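Local structure of trwC protein (Escherichia coli, 1OMH) at residues B[1-5]-B[186-190]; B[138-144]-B[169-173]. The protein acts as a conjugative relaxase, its N-terminal domain recognising and processing the plasmid's origin-of-transfer DNA, probably by nicking one strand for transfer to a recipient cell. The contacts are given in a common frame with arbitrary orientation. Numbering follows the deposited sequence.

In the fold
The chain starts on strand 2-8, an edge strand of the five-stranded antiparallel sheet, and contact 1 brings this first strand against residues 186-190, where helix 183-187 gives way to helix 189-206; the loop so closed spans 180 residues. Contact 2 falls wholly within that span and closes a much shorter one. It joins the exit of the two-stranded hairpin 126-139 to the loop that follows strand 158-167, with the central sheet strands 145-152 and 158-167 between its segments. The two contacts do not touch: their centres are 19 Å apart and their nearest atoms about 9 Å. Both carry residues that bind the DNA, at different nucleotides.

Contact 1 (B[1-5]-B[186-190]); sequences MLSHM and VKATR. With nucleotides of chain A.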
HETATM    1  N   MSE B   1       1.413   7.490  -3.972  1.00 15.62           N
HETATM    2  CA  MSE B   1       0.332   6.750  -4.674  1.00 16.70           C
HETATM    3  C   MSE B   1      -0.347   5.830  -3.667  1.00 16.73           C
HETATM    4  O   MSE B   1       0.298   5.330  -2.745  1.00 16.93           O
HETATM    5  CB  MSE B   1       0.936   5.915  -5.810  1.00 19.46           C
HETATM    6  CG  MSE B   1      -0.032   5.008  -6.548  1.00 32.34           C
HETATM    7 SE   MSE B   1      -1.298   5.973  -7.641  1.00 39.96          SE
HETATM    8  CE  MSE B   1      -0.190   7.461  -8.131  1.00 46.71           C
ATOM      9  N   LEU B   2      -1.647   5.617  -3.842  1.00 15.63           N
ATOM     10  CA  LEU B   2      -2.408   4.731  -2.970  1.00 17.70           C
ATOM     11  C   LEU B   2      -3.352   3.923  -3.851  1.00 19.84           C
ATOM     12  O   LEU B   2      -4.062   4.472  -4.692  1.00 18.11           O
ATOM     13  CB  LEU B   2      -3.233   5.525  -1.949  1.00 17.73           C
ATOM     14  CG  LEU B   2      -3.691   4.849  -0.640  1.00 25.98           C
ATOM     15  CD1 LEU B   2      -5.091   5.326  -0.289  1.00 14.88           C
ATOM     16  CD2 LEU B   2      -3.678   3.340  -0.751  1.00 19.37           C
ATOM     17  N   SER B   3      -3.345   2.613  -3.662  1.00 19.43           N
ATOM     18  CA  SER B   3      -4.215   1.731  -4.420  1.00 20.52           C
ATOM     19  C   SER B   3      -4.788   0.714  -3.458  1.00 19.48           C
ATOM     20  O   SER B   3      -4.206   0.439  -2.403  1.00 20.11           O
ATOM     21  CB  SER B   3      -3.439   1.006  -5.522  1.00 24.22           C
ATOM     22  OG  SER B   3      -2.567   0.033  -4.973  1.00 29.86           O
ATOM     23  N   HIS B   4      -5.937   0.160  -3.811  1.00 18.99           N
ATOM     24  CA  HIS B   4      -6.548  -0.834  -2.958  1.00 15.31           C
ATOM     25  C   HIS B   4      -6.793  -2.102  -3.750  1.00 19.44           C
ATOM     26  O   HIS B   4      -6.921  -2.083  -4.982  1.00 16.80           O
ATOM     27  CB  HIS B   4      -7.884  -0.329  -2.402  1.00 19.78           C
ATOM     28  CG  HIS B   4      -8.929  -0.108  -3.452  1.00 16.31           C
ATOM     29  ND1 HIS B   4      -9.360   1.149  -3.818  1.00 17.45           N
ATOM     30  CD2 HIS B   4      -9.612  -0.981  -4.233  1.00 21.02           C
ATOM     31  CE1 HIS B   4     -10.260   1.041  -4.778  1.00 24.40           C
ATOM     32  NE2 HIS B   4     -10.431  -0.240  -5.049  1.00 19.07           N
HETATM   33  N   MSE B   5      -6.871  -3.203  -3.025  1.00 18.93           N
HETATM   34  CA  MSE B   5      -7.148  -4.479  -3.635  1.00 24.19           C
HETATM   35  C   MSE B   5      -7.954  -5.242  -2.608  1.00 19.93           C
HETATM   36  O   MSE B   5      -7.515  -5.426  -1.468  1.00 20.46           O
HETATM   37  CB  MSE B   5      -5.856  -5.231  -3.954  1.00 31.35           C
HETATM   38  CG  MSE B   5      -6.003  -6.229  -5.096  1.00 51.38           C
HETATM   39 SE   MSE B   5      -4.435  -7.337  -5.330  1.00 80.11          SE
HETATM   40  CE  MSE B   5      -3.080  -5.962  -5.230  1.00 63.13           C
ATOM     41  N   VAL B 186     -12.854   2.054   0.632  1.00 20.76           N
ATOM     42  CA  VAL B 186     -12.589   1.844  -0.793  1.00 16.43           C
ATOM     43  C   VAL B 186     -12.892   3.091  -1.628  1.00 19.35           C
ATOM     44  O   VAL B 186     -12.049   3.552  -2.399  1.00 18.04           O
ATOM     45  CB  VAL B 186     -13.420   0.657  -1.348  1.00 19.74           C
ATOM     46  CG1 VAL B 186     -13.241   0.544  -2.863  1.00 17.76           C
ATOM     47  CG2 VAL B 186     -12.991  -0.627  -0.676  1.00 16.87           C
ATOM     48  N   LYS B 187     -14.097   3.633  -1.473  1.00 15.44           N
ATOM     49  CA  LYS B 187     -14.503   4.820  -2.222  1.00 18.60           C
ATOM     50  C   LYS B 187     -13.708   6.071  -1.871  1.00 16.48           C
ATOM     51  O   LYS B 187     -13.724   7.052  -2.608  1.00 19.83           O
ATOM     52  CB  LYS B 187     -16.001   5.077  -2.016  1.00 15.10           C
ATOM     53  CG  LYS B 187     -16.869   3.996  -2.651  1.00 17.50           C
ATOM     54  CD  LYS B 187     -18.361   4.232  -2.419  1.00 21.00           C
ATOM     55  CE  LYS B 187     -19.203   3.243  -3.227  1.00 19.14           C
ATOM     56  NZ  LYS B 187     -20.663   3.375  -2.944  1.00 19.79           N
ATOM     57  N   ALA B 188     -13.010   6.032  -0.743  1.00 15.15           N
ATOM     58  CA  ALA B 188     -12.202   7.167  -0.306  1.00 17.46           C
ATOM     59  C   ALA B 188     -10.720   6.972  -0.639  1.00 17.56           C
ATOM     60  O   ALA B 188      -9.865   7.681  -0.113  1.00 15.98           O
ATOM     61  CB  ALA B 188     -12.375   7.373   1.197  1.00 21.50           C
ATOM     62  N   THR B 189     -10.415   6.013  -1.507  1.00 14.18           N
ATOM     63  CA  THR B 189      -9.022   5.733  -1.880  1.00 16.93           C
ATOM     64  C   THR B 189      -8.301   6.954  -2.447  1.00 16.04           C
ATOM     65  O   THR B 189      -7.165   7.251  -2.062  1.00 15.28           O
ATOM     66  CB  THR B 189      -8.936   4.599  -2.924  1.00 19.12           C
ATOM     67  OG1 THR B 189      -9.478   3.397  -2.367  1.00 17.39           O
ATOM     68  CG2 THR B 189      -7.481   4.354  -3.325  1.00 23.44           C
ATOM     69  N   ARG B 190      -8.950   7.653  -3.371  1.00 15.25           N
ATOM     70  CA  ARG B 190      -8.356   8.845  -3.963  1.00 17.08           C
ATOM     71  C   ARG B 190      -8.059   9.859  -2.866  1.00 22.91           C
ATOM     72  O   ARG B 190      -6.967  10.424  -2.810  1.00 19.26           O
ATOM     73  CB  ARG B 190      -9.313   9.459  -4.990  1.00 23.50           C
ATOM     74  CG  ARG B 190      -9.040  10.919  -5.308  1.00 31.48           C
ATOM     75  CD  ARG B 190      -8.011  11.075  -6.394  1.00 38.45           C
ATOM     76  NE  ARG B 190      -8.536  10.653  -7.688  1.00 45.40           N
ATOM     77  CZ  ARG B 190      -7.912  10.850  -8.845  1.00 46.88           C
ATOM     78  NH1 ARG B 190      -6.738  11.466  -8.869  1.00 46.53           N
ATOM     79  NH2 ARG B 190      -8.458  10.425  -9.976  1.00 46.76           N
TER
ATOM     80  P    DT A  21      -5.555   5.204 -12.170  1.00 29.69           P
ATOM     81  OP1  DT A  21      -5.015   4.835 -13.505  1.00 30.40           O
ATOM     82  OP2  DT A  21      -5.334   4.303 -11.024  1.00 23.70           O
ATOM     83  O5'  DT A  21      -5.056   6.673 -11.807  1.00 29.11           O
ATOM     84  C5'  DT A  21      -5.114   7.731 -12.770  1.00 34.07           C
ATOM     85  C4'  DT A  21      -4.205   8.874 -12.370  1.00 29.56           C
ATOM     86  O4'  DT A  21      -4.515   9.272 -11.009  1.00 34.56           O
ATOM     87  C3'  DT A  21      -2.710   8.527 -12.367  1.00 29.88           C
ATOM     88  O3'  DT A  21      -2.116   9.189 -13.501  1.00 28.18           O
ATOM     89  C2'  DT A  21      -2.158   9.393 -11.247  1.00 28.31           C
ATOM     90  C1'  DT A  21      -3.344   9.729 -10.357  1.00 34.98           C
ATOM     91  N1   DT A  21      -3.321   9.258  -8.945  1.00 40.87           N
ATOM     92  C2   DT A  21      -2.252   9.661  -8.156  1.00 43.20           C
ATOM     93  O2   DT A  21      -1.331  10.345  -8.567  1.00 36.90           O
ATOM     94  N3   DT A  21      -2.303   9.226  -6.855  1.00 42.83           N
ATOM     95  C4   DT A  21      -3.281   8.449  -6.267  1.00 45.72           C
ATOM     96  O4   DT A  21      -3.183   8.145  -5.074  1.00 37.41           O
ATOM     97  C5   DT A  21      -4.367   8.054  -7.147  1.00 40.20           C
ATOM     98  C7   DT A  21      -5.474   7.209  -6.598  1.00 45.23           C
ATOM     99  C6   DT A  21      -4.331   8.468  -8.424  1.00 40.59           C
ATOM    100  P    DA A  19     -16.294   4.106  -7.238  1.00 21.81           P
ATOM    101  OP1  DA A  19     -16.608   5.353  -6.496  1.00 22.87           O
ATOM    102  OP2  DA A  19     -16.801   3.925  -8.609  1.00 18.28           O
ATOM    103  O5'  DA A  19     -14.705   3.913  -7.235  1.00 18.97           O
ATOM    104  C5'  DA A  19     -13.859   4.322  -6.134  1.00 18.72           C
ATOM    105  C4'  DA A  19     -12.557   3.556  -6.216  1.00 18.05           C
ATOM    106  O4'  DA A  19     -12.921   2.189  -6.360  1.00 16.71           O
ATOM    107  C3'  DA A  19     -11.568   3.878  -7.347  1.00 17.50           C
ATOM    108  O3'  DA A  19     -10.381   4.179  -6.593  1.00 21.33           O
ATOM    109  C2'  DA A  19     -11.072   2.508  -7.789  1.00 19.18           C
ATOM    110  C1'  DA A  19     -12.085   1.520  -7.247  1.00 19.12           C
ATOM    111  N9   DA A  19     -12.959   0.744  -8.107  1.00 19.54           N
ATOM    112  C8   DA A  19     -13.824   1.089  -9.113  1.00 20.71           C
ATOM    113  N7   DA A  19     -14.545   0.083  -9.547  1.00 19.01           N
ATOM    114  C5   DA A  19     -14.100  -0.993  -8.789  1.00 16.86           C
ATOM    115  C6   DA A  19     -14.470  -2.348  -8.750  1.00 23.30           C
ATOM    116  N6   DA A  19     -15.417  -2.884  -9.525  1.00 22.61           N
ATOM    117  N1   DA A  19     -13.828  -3.147  -7.874  1.00 22.51           N
ATOM    118  C2   DA A  19     -12.877  -2.618  -7.091  1.00 19.81           C
ATOM    119  N3   DA A  19     -12.445  -1.361  -7.032  1.00 17.67           N
ATOM    120  C4   DA A  19     -13.108  -0.597  -7.919  1.00 18.23           C
ATOM    121  P    DG A  22      -0.739   8.656 -14.148  1.00 27.69           P
ATOM    122  OP1  DG A  22      -0.183   9.773 -14.947  1.00 30.35           O
ATOM    123  OP2  DG A  22      -1.019   7.358 -14.810  1.00 32.19           O
ATOM    124  O5'  DG A  22       0.235   8.377 -12.918  1.00 26.91           O
ATOM    125  C5'  DG A  22       0.990   9.422 -12.292  1.00 20.41           C
ATOM    126  C4'  DG A  22       1.976   8.811 -11.326  1.00 21.49           C
ATOM    127  O4'  DG A  22       1.261   7.831 -10.561  1.00 18.13           O
ATOM    128  C3'  DG A  22       3.166   8.072 -11.945  1.00 18.88           C
ATOM    129  O3'  DG A  22       4.304   8.866 -11.594  1.00 20.66           O
ATOM    130  C2'  DG A  22       3.384   6.903 -10.998  1.00 17.54           C
ATOM    131  C1'  DG A  22       2.069   6.717 -10.285  1.00 21.80           C
ATOM    132  N9   DG A  22       1.280   5.509 -10.520  1.00 21.21           N
ATOM    133  C8   DG A  22       0.225   5.327 -11.385  1.00 21.47           C
ATOM    134  N7   DG A  22      -0.365   4.172 -11.227  1.00 20.05           N
ATOM    135  C5   DG A  22       0.373   3.545 -10.231  1.00 22.16           C
ATOM    136  C6   DG A  22       0.213   2.272  -9.623  1.00 28.66           C
ATOM    137  O6   DG A  22      -0.648   1.415  -9.844  1.00 29.99           O
ATOM    138  N1   DG A  22       1.190   2.043  -8.655  1.00 20.88           N
ATOM    139  C2   DG A  22       2.184   2.924  -8.315  1.00 23.30           C
ATOM    140  N2   DG A  22       3.031   2.530  -7.361  1.00 16.34           N
ATOM    141  N3   DG A  22       2.341   4.105  -8.872  1.00 19.67           N
ATOM    142  C4   DG A  22       1.407   4.348  -9.811  1.00 20.38           C
TER
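The imidazole of H4 lies under the methyl CG1 of V186, which sits 3.8 Å from the ring centroid and 23° off the ring normal, a CH-pi contact over one face. The ring's edge does the polar work. H4 ND1 donates to T189 OG1 at 2.7 Å, and T189 OG1 in turn donates to V186 O at 2.6 Å; T189 N also reaches V186 O, at 3.1 Å. The relay therefore ties strand 2-8 to the end of helix 183-187 and to the first residue of helix 189-206, with A188 at the N-cap between them. Nearer the N terminus, L2 points its CB toward the helix and brings CD1 to 3.3 Å from T189 O and 4.0 Å from T189 CG2, while S3 turns away, its side chain about 7 Å from that of H163, a metal ligand in other structures of this protein; no metal is bound here. Within the sheet the strand pairs with strand 81-89, through backbone bonds such as S3 with T87.

The DNA completes the site. H4 NE2 donates to N3 of DA19 of chain A at 3.0 Å with a nearly straight 176° angle, and L2 N donates to O4 of DT21 of chain A at 3.2 Å. R190 sets one face of its guanidinium against C6 of DT21 of chain A. With both ring nitrogens placed as donors, the geometry is consistent with a protonated, cationic H4: T189 OG1, its own proton directed to V186 O, accepts at one nitrogen, and adenine N3 accepts at the other.

Contact 2 (B[138-144]-B[169-173]); sequences ETTGNLV and MTKRS. With nucleotides of chain A.
One asparagine side chain, that of N142, grips the backbone of K171 at both ends: K171 N donates to N142 OD1 (3.0 Å, 169°) and N142 ND2 donates to K171 O (2.9 Å, 160°). The carboxamide thus resembles an antiparallel strand neighbour where, in this relaxase domain (Rep clan), the chain leaving hairpin strand 134-139 meets the loop after strand 158-167 without strand pairing. End to end, the segments run 133° apart, and their closest CA atoms are those of T140 and R172, at 5.7 Å. Segment 138-144 is extended at E138, bends at T140 (phi/psi -79/-33) and G141 (66/25), then extends again from N142 (-141/138); 169-172 are extended. N142 takes chi1 p with chi2 86°, and T140 chi1 p sets its OG1 2.7 Å from T170 OG1, which is also 3.0 Å from N142 O. E138, with chi1 and chi2 both t, accepts from S173 N at OE2 (2.8 Å). At the far end V144 CG2 packs on M169 CG at 3.9 Å, and water 1 accepts from V144 N (2.8 Å) and lies 2.7 Å from M169 O, bridging the two backbones. R172 (chi1 m, chi2 t) leads away from this interface, forms a salt bridge with D174 and meets the DNA backbone: its NH2 donates to OP1 of DG13 of chain A at 2.6 Å, and its NH1 makes a weak bond to the same oxygen at 3.1 Å.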
ATOM      1  N   GLU B 138     -23.281   1.049  10.979  1.00 27.91           N
ATOM      2  CA  GLU B 138     -22.612   1.639  12.127  1.00 29.31           C
ATOM      3  C   GLU B 138     -21.158   1.954  11.835  1.00 30.14           C
ATOM      4  O   GLU B 138     -20.447   1.136  11.249  1.00 29.41           O
ATOM      5  CB  GLU B 138     -22.688   0.680  13.317  1.00 33.69           C
ATOM      6  CG  GLU B 138     -22.083   1.218  14.613  1.00 43.14           C
ATOM      7  CD  GLU B 138     -21.879   0.129  15.657  1.00 47.86           C
ATOM      8  OE1 GLU B 138     -22.757  -0.757  15.770  1.00 48.81           O
ATOM      9  OE2 GLU B 138     -20.850   0.165  16.370  1.00 44.68           O
ATOM     10  N   THR B 139     -20.729   3.150  12.227  1.00 30.13           N
ATOM     11  CA  THR B 139     -19.344   3.548  12.052  1.00 31.24           C
ATOM     12  C   THR B 139     -18.667   3.071  13.336  1.00 34.70           C
ATOM     13  O   THR B 139     -18.860   3.648  14.411  1.00 29.16           O
ATOM     14  CB  THR B 139     -19.205   5.078  11.916  1.00 33.49           C
ATOM     15  OG1 THR B 139     -19.911   5.519  10.750  1.00 33.12           O
ATOM     16  CG2 THR B 139     -17.736   5.473  11.784  1.00 32.59           C
ATOM     17  N   THR B 140     -17.906   1.988  13.215  1.00 32.50           N
ATOM     18  CA  THR B 140     -17.208   1.379  14.342  1.00 28.53           C
ATOM     19  C   THR B 140     -15.926   2.106  14.718  1.00 32.02           C
ATOM     20  O   THR B 140     -15.541   2.141  15.888  1.00 29.50           O
ATOM     21  CB  THR B 140     -16.868  -0.072  14.021  1.00 30.17           C
ATOM     22  OG1 THR B 140     -16.051  -0.113  12.846  1.00 26.16           O
ATOM     23  CG2 THR B 140     -18.138  -0.862  13.758  1.00 27.37           C
ATOM     24  N   GLY B 141     -15.252   2.665  13.718  1.00 31.83           N
ATOM     25  CA  GLY B 141     -14.029   3.398  13.975  1.00 29.77           C
ATOM     26  C   GLY B 141     -12.859   2.579  14.487  1.00 26.55           C
ATOM     27  O   GLY B 141     -11.980   3.112  15.155  1.00 26.37           O
ATOM     28  N   ASN B 142     -12.841   1.284  14.199  1.00 23.98           N
ATOM     29  CA  ASN B 142     -11.726   0.457  14.643  1.00 26.86           C
ATOM     30  C   ASN B 142     -11.346  -0.569  13.584  1.00 23.64           C
ATOM     31  O   ASN B 142     -12.203  -1.166  12.940  1.00 23.60           O
ATOM     32  CB  ASN B 142     -12.045  -0.224  15.994  1.00 26.40           C
ATOM     33  CG  ASN B 142     -13.172  -1.242  15.905  1.00 31.21           C
ATOM     34  OD1 ASN B 142     -12.951  -2.412  15.582  1.00 29.88           O
ATOM     35  ND2 ASN B 142     -14.390  -0.799  16.198  1.00 28.78           N
ATOM     36  N   LEU B 143     -10.047  -0.753  13.396  1.00 23.63           N
ATOM     37  CA  LEU B 143      -9.554  -1.701  12.410  1.00 22.57           C
ATOM     38  C   LEU B 143      -8.387  -2.510  12.961  1.00 20.75           C
ATOM     39  O   LEU B 143      -7.762  -2.123  13.951  1.00 20.83           O
ATOM     40  CB  LEU B 143      -9.078  -0.956  11.153  1.00 20.11           C
ATOM     41  CG  LEU B 143     -10.101  -0.265  10.255  1.00 18.27           C
ATOM     42  CD1 LEU B 143      -9.378   0.521   9.162  1.00 17.79           C
ATOM     43  CD2 LEU B 143     -11.030  -1.305   9.656  1.00 19.62           C
ATOM     44  N   VAL B 144      -8.125  -3.642  12.322  1.00 22.08           N
ATOM     45  CA  VAL B 144      -7.003  -4.508  12.672  1.00 20.73           C
ATOM     46  C   VAL B 144      -6.180  -4.449  11.392  1.00 21.10           C
ATOM     47  O   VAL B 144      -6.632  -4.909  10.340  1.00 19.73           O
ATOM     48  CB  VAL B 144      -7.471  -5.961  12.950  1.00 21.69           C
ATOM     49  CG1 VAL B 144      -6.274  -6.860  13.267  1.00 22.65           C
ATOM     50  CG2 VAL B 144      -8.444  -5.972  14.121  1.00 18.83           C
HETATM   51  N   MSE B 169     -12.415  -7.407   9.398  1.00 22.19           N
HETATM   52  CA  MSE B 169     -13.033  -7.527  10.711  1.00 26.90           C
HETATM   53  C   MSE B 169     -13.087  -6.210  11.455  1.00 25.93           C
HETATM   54  O   MSE B 169     -12.219  -5.354  11.298  1.00 25.10           O
HETATM   55  CB  MSE B 169     -12.251  -8.531  11.562  1.00 26.84           C
HETATM   56  CG  MSE B 169     -10.831  -8.078  11.854  1.00 25.02           C
HETATM   57 SE   MSE B 169      -9.827  -9.433  12.809  1.00 33.55          SE
HETATM   58  CE  MSE B 169     -10.032 -10.786  11.556  1.00  6.64           C
ATOM     59  N   THR B 170     -14.108  -6.063  12.289  1.00 25.59           N
ATOM     60  CA  THR B 170     -14.276  -4.860  13.083  1.00 21.65           C
ATOM     61  C   THR B 170     -15.257  -5.177  14.212  1.00 21.33           C
ATOM     62  O   THR B 170     -16.175  -5.969  14.037  1.00 24.04           O
ATOM     63  CB  THR B 170     -14.788  -3.689  12.205  1.00 19.10           C
ATOM     64  OG1 THR B 170     -14.846  -2.491  12.983  1.00 24.47           O
ATOM     65  CG2 THR B 170     -16.160  -4.000  11.623  1.00 19.43           C
ATOM     66  N   LYS B 171     -15.037  -4.583  15.379  1.00 26.48           N
ATOM     67  CA  LYS B 171     -15.902  -4.826  16.538  1.00 33.75           C
ATOM     68  C   LYS B 171     -16.969  -3.749  16.683  1.00 29.11           C
ATOM     69  O   LYS B 171     -16.656  -2.566  16.754  1.00 33.12           O
ATOM     70  CB  LYS B 171     -15.077  -4.877  17.831  1.00 36.70           C
ATOM     71  CG  LYS B 171     -15.917  -5.171  19.074  1.00 39.06           C
ATOM     72  CD  LYS B 171     -15.449  -4.363  20.281  1.00 43.35           C
ATOM     73  CE  LYS B 171     -14.254  -4.995  20.973  1.00 40.66           C
ATOM     74  NZ  LYS B 171     -14.651  -6.197  21.760  1.00 40.23           N
ATOM     75  N   ARG B 172     -18.227  -4.168  16.747  1.00 37.87           N
ATOM     76  CA  ARG B 172     -19.334  -3.230  16.877  1.00 37.86           C
ATOM     77  C   ARG B 172     -19.519  -2.699  18.291  1.00 41.80           C
ATOM     78  O   ARG B 172     -18.920  -3.199  19.244  1.00 43.25           O
ATOM     79  CB  ARG B 172     -20.636  -3.878  16.411  1.00 38.48           C
ATOM     80  CG  ARG B 172     -20.577  -4.390  14.993  1.00 35.21           C
ATOM     81  CD  ARG B 172     -21.945  -4.793  14.500  1.00 38.67           C
ATOM     82  NE  ARG B 172     -22.611  -5.693  15.433  1.00 36.68           N
ATOM     83  CZ  ARG B 172     -23.610  -6.498  15.097  1.00 39.45           C
ATOM     84  NH1 ARG B 172     -24.166  -7.286  16.008  1.00 44.04           N
ATOM     85  NH2 ARG B 172     -24.037  -6.526  13.844  1.00 35.90           N
ATOM     86  N   SER B 173     -20.366  -1.682  18.408  1.00 42.16           N
ATOM     87  CA  SER B 173     -20.663  -1.037  19.681  1.00 43.70           C
ATOM     88  C   SER B 173     -21.153  -2.038  20.726  1.00 41.51           C
ATOM     89  O   SER B 173     -20.903  -1.876  21.918  1.00 43.11           O
ATOM     90  CB  SER B 173     -21.729   0.041  19.466  1.00 45.34           C
ATOM     91  OG  SER B 173     -21.447   1.200  20.231  1.00 49.28           O
TER
ATOM     92  P    DG A  13     -26.243  -9.127  12.667  1.00 37.24           P
ATOM     93  OP1  DG A  13     -25.065  -8.876  13.540  1.00 32.35           O
ATOM     94  OP2  DG A  13     -26.881  -7.990  11.956  1.00 37.91           O
ATOM     95  O5'  DG A  13     -25.812 -10.230  11.602  1.00 27.51           O
ATOM     96  C5'  DG A  13     -24.772 -11.173  11.897  1.00 34.11           C
ATOM     97  C4'  DG A  13     -24.195 -11.742  10.619  1.00 29.60           C
ATOM     98  O4'  DG A  13     -25.266 -12.319   9.854  1.00 33.66           O
ATOM     99  C3'  DG A  13     -23.525 -10.726   9.692  1.00 30.56           C
ATOM    100  O3'  DG A  13     -22.115 -10.976   9.773  1.00 34.22           O
ATOM    101  C2'  DG A  13     -23.830 -11.252   8.299  1.00 31.04           C
ATOM    102  C1'  DG A  13     -25.037 -12.141   8.471  1.00 32.69           C
ATOM    103  N9   DG A  13     -26.295 -11.767   7.833  1.00 30.95           N
ATOM    104  C8   DG A  13     -27.316 -10.985   8.322  1.00 25.37           C
ATOM    105  N7   DG A  13     -28.373 -10.993   7.551  1.00 27.93           N
ATOM    106  C5   DG A  13     -28.006 -11.794   6.480  1.00 24.22           C
ATOM    107  C6   DG A  13     -28.736 -12.198   5.329  1.00 28.40           C
ATOM    108  O6   DG A  13     -29.911 -11.926   5.016  1.00 35.23           O
ATOM    109  N1   DG A  13     -27.963 -13.010   4.501  1.00 28.96           N
ATOM    110  C2   DG A  13     -26.659 -13.384   4.755  1.00 31.94           C
ATOM    111  N2   DG A  13     -26.055 -14.163   3.856  1.00 28.51           N
ATOM    112  N3   DG A  13     -25.988 -13.022   5.819  1.00 26.27           N
ATOM    113  C4   DG A  13     -26.712 -12.241   6.630  1.00 26.27           C
TER
HETATM  114  O   HOH W   1      -9.875  -4.461  10.262  1.00 20.53           O